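Long-range contact in phiAB6 tailspike (Unidentified phage, PDB 5JS4), which probably binds and fragments the exopolysaccharide of the host bacterium Acinetobacter baumannii, working as a trimeric beta-helical tailspike of the phage: residues Asn534-Leu539 / Thr547-Ile552. Residues are numbered along the deposited sequence; the frame is centred on the assembly and turned at random.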
ATOM      1  N   ASN A 534      20.357 -13.654   7.104  1.00 13.86           N
ATOM      2  CA  ASN A 534      21.426 -12.818   7.641  1.00 13.68           C
ATOM      3  C   ASN A 534      20.922 -11.934   8.782  1.00 12.55           C
ATOM      4  O   ASN A 534      19.754 -11.557   8.810  1.00 12.69           O
ATOM      5  CB  ASN A 534      22.020 -11.960   6.517  1.00 14.49           C
ATOM      6  CG  ASN A 534      23.319 -11.285   6.914  1.00 15.41           C
ATOM      7  OD1 ASN A 534      23.316 -10.219   7.528  1.00 15.75           O
ATOM      8  ND2 ASN A 534      24.440 -11.898   6.555  1.00 18.19           N
ATOM      9  N   LYS A 535      21.823 -11.614   9.709  1.00 12.16           N
ATOM     10  CA  LYS A 535      21.522 -10.817  10.904  1.00 11.88           C
ATOM     11  C   LYS A 535      21.246  -9.335  10.611  1.00 11.32           C
ATOM     12  O   LYS A 535      20.662  -8.637  11.438  1.00 11.86           O
ATOM     13  CB  LYS A 535      22.696 -10.930  11.891  1.00 12.33           C
ATOM     14  CG  LYS A 535      22.430 -10.415  13.300  1.00 12.91           C
ATOM     15  CD  LYS A 535      21.486 -11.316  14.077  1.00 13.36           C
ATOM     16  CE  LYS A 535      21.384 -10.903  15.537  1.00 13.29           C
ATOM     17  NZ  LYS A 535      20.616  -9.643  15.750  1.00 12.82           N
ATOM     18  N   ALA A 536      21.666  -8.847   9.448  1.00 11.02           N
ATOM     19  CA  ALA A 536      21.506  -7.425   9.133  1.00 10.54           C
ATOM     20  C   ALA A 536      20.038  -7.000   9.132  1.00 10.57           C
ATOM     21  O   ALA A 536      19.186  -7.661   8.545  1.00 11.21           O
ATOM     22  CB  ALA A 536      22.145  -7.098   7.796  1.00 10.48           C
ATOM     23  N   LYS A 537      19.746  -5.899   9.815  1.00 10.29           N
ATOM     24  CA  LYS A 537      18.420  -5.298   9.773  1.00 10.07           C
ATOM     25  C   LYS A 537      18.558  -3.830  10.125  1.00  9.85           C
ATOM     26  O   LYS A 537      19.216  -3.488  11.107  1.00 10.49           O
ATOM     27  CB  LYS A 537      17.462  -5.986  10.755  1.00 10.51           C
ATOM     28  CG  LYS A 537      16.036  -5.435  10.734  1.00 10.51           C
ATOM     29  CD  LYS A 537      15.071  -6.291  11.544  1.00 11.16           C
ATOM     30  CE  LYS A 537      13.639  -5.787  11.433  1.00 11.22           C
ATOM     31  NZ  LYS A 537      12.676  -6.598  12.229  1.00 11.39           N
ATOM     32  N   MET A 538      17.958  -2.966   9.312  1.00 10.04           N
ATOM     33  CA  MET A 538      17.912  -1.541   9.613  1.00 10.27           C
ATOM     34  C   MET A 538      16.485  -1.152   9.945  1.00  9.95           C
ATOM     35  O   MET A 538      15.542  -1.645   9.329  1.00 10.23           O
ATOM     36  CB  MET A 538      18.408  -0.701   8.433  1.00 11.04           C
ATOM     37  CG  MET A 538      19.919  -0.633   8.289  1.00 12.36           C
ATOM     38  SD  MET A 538      20.828  -0.013   9.721  1.00 14.30           S
ATOM     39  CE  MET A 538      20.108   1.604   9.945  1.00 15.54           C
ATOM     40  N   LEU A 539      16.358  -0.257  10.919  1.00  9.82           N
ATOM     41  CA  LEU A 539      15.080   0.220  11.422  1.00 10.57           C
ATOM     42  C   LEU A 539      15.147   1.737  11.593  1.00 10.49           C
ATOM     43  O   LEU A 539      16.087   2.242  12.208  1.00 10.44           O
ATOM     44  CB  LEU A 539      14.781  -0.457  12.762  1.00 10.83           C
ATOM     45  CG  LEU A 539      13.651   0.081  13.641  1.00 11.51           C
ATOM     46  CD1 LEU A 539      12.312   0.000  12.933  1.00 11.55           C
ATOM     47  CD2 LEU A 539      13.611  -0.693  14.948  1.00 12.00           C
ATOM     48  N   THR A 547      20.093  -0.825  14.361  1.00  9.63           N
ATOM     49  CA  THR A 547      20.682  -1.868  13.526  1.00  9.59           C
ATOM     50  C   THR A 547      20.654  -3.200  14.264  1.00  9.94           C
ATOM     51  O   THR A 547      20.776  -3.235  15.485  1.00 10.24           O
ATOM     52  CB  THR A 547      22.133  -1.528  13.105  1.00  9.81           C
ATOM     53  OG1 THR A 547      22.700  -2.640  12.400  1.00 10.06           O
ATOM     54  CG2 THR A 547      23.015  -1.183  14.313  1.00  9.83           C
ATOM     55  N   GLY A 548      20.495  -4.284  13.509  1.00  9.90           N
ATOM     56  CA  GLY A 548      20.458  -5.635  14.067  1.00 10.27           C
ATOM     57  C   GLY A 548      21.793  -6.359  14.150  1.00 10.76           C
ATOM     58  O   GLY A 548      21.877  -7.412  14.782  1.00 11.74           O
ATOM     59  N   ASN A 549      22.840  -5.813  13.526  1.00 10.86           N
ATOM     60  CA  ASN A 549      24.150  -6.482  13.487  1.00 11.00           C
ATOM     61  C   ASN A 549      25.301  -5.615  14.009  1.00 10.41           C
ATOM     62  O   ASN A 549      26.461  -5.851  13.672  1.00 10.96           O
ATOM     63  CB  ASN A 549      24.453  -6.975  12.067  1.00 11.47           C
ATOM     64  CG  ASN A 549      24.698  -5.843  11.089  1.00 11.56           C
ATOM     65  OD1 ASN A 549      24.696  -4.668  11.462  1.00 11.97           O
ATOM     66  ND2 ASN A 549      24.919  -6.194   9.826  1.00 12.38           N
ATOM     67  N   ALA A 550      24.960  -4.615  14.824  1.00 10.19           N
ATOM     68  CA  ALA A 550      25.927  -3.711  15.458  1.00 10.46           C
ATOM     69  C   ALA A 550      26.761  -2.905  14.462  1.00 10.50           C
ATOM     70  O   ALA A 550      27.822  -2.386  14.814  1.00 10.94           O
ATOM     71  CB  ALA A 550      26.830  -4.475  16.419  1.00 10.63           C
ATOM     72  N   THR A 551      26.263  -2.778  13.234  1.00 10.53           N
ATOM     73  CA  THR A 551      26.999  -2.123  12.163  1.00 10.71           C
ATOM     74  C   THR A 551      26.043  -1.279  11.324  1.00 10.41           C
ATOM     75  O   THR A 551      24.890  -1.660  11.114  1.00 10.63           O
ATOM     76  CB  THR A 551      27.713  -3.168  11.274  1.00 12.14           C
ATOM     77  OG1 THR A 551      28.385  -4.131  12.104  1.00 14.65           O
ATOM     78  CG2 THR A 551      28.728  -2.511  10.349  1.00 13.01           C
ATOM     79  N   ILE A 552      26.516  -0.120  10.873  1.00 10.17           N
ATOM     80  CA  ILE A 552      25.781   0.694   9.906  1.00 10.02           C
ATOM     81  C   ILE A 552      26.751   1.084   8.798  1.00  9.77           C
ATOM     82  O   ILE A 552      27.790   1.684   9.074  1.00  9.94           O
ATOM     83  CB  ILE A 552      25.182   1.970  10.539  1.00 10.94           C
ATOM     84  CG1 ILE A 552      24.224   1.608  11.680  1.00 11.40           C
ATOM     85  CG2 ILE A 552      24.454   2.796   9.483  1.00 11.43           C
ATOM     86  CD1 ILE A 552      23.699   2.793  12.466  1.00 12.45           C
TER
HETATM   87  O   HOH W   1      25.280  -8.992   9.075  1.00 24.33           O
HETATM   88  O   HOH W   2      22.067  -4.223  10.141  1.00 13.48           O
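The open end of a beta-hairpin, strands 537-541 and 544-547, joins Lys537 and Met538 to Thr547 and Gly548, where the second strand runs out into a turn. Met538 and Thr547 form a non-hydrogen-bonded pair. Next to it, Gly548 N donates to Lys537 O at 2.8 Å. Thr547 CA also lies 3.3 Å from Lys537 O, a CA-H...O contact. The Lys535 chain bends at chi2 (71°) and chi4 (72°), which brings NZ to Gly548 O at 2.7 Å, in the carbonyl plane. NZ has a weak, long ion pair with Asp510 as well. Met538 SD rests on Thr547 CB at 3.9 Å and reaches Ile552 CG1. With chi1 at 174°, Thr547 turns OG1 away from its own N and donates to Thr551 O at 2.7 Å, closing the turn; OG1 also accepts from a water that Lys537 N holds. A second water links Asn549 ND2 to Asn534 OD1, which also accepts from Ala536 N in an Asx turn. Asn549 ND2 packs on Ala536 CB at 3.6 Å. On the far edge, strand 537-541 pairs with strand 526-530. Thr547, Thr551 and Ile552 pair in parallel with a strand of the second subunit, while Met538 packs on Leu541 of the third.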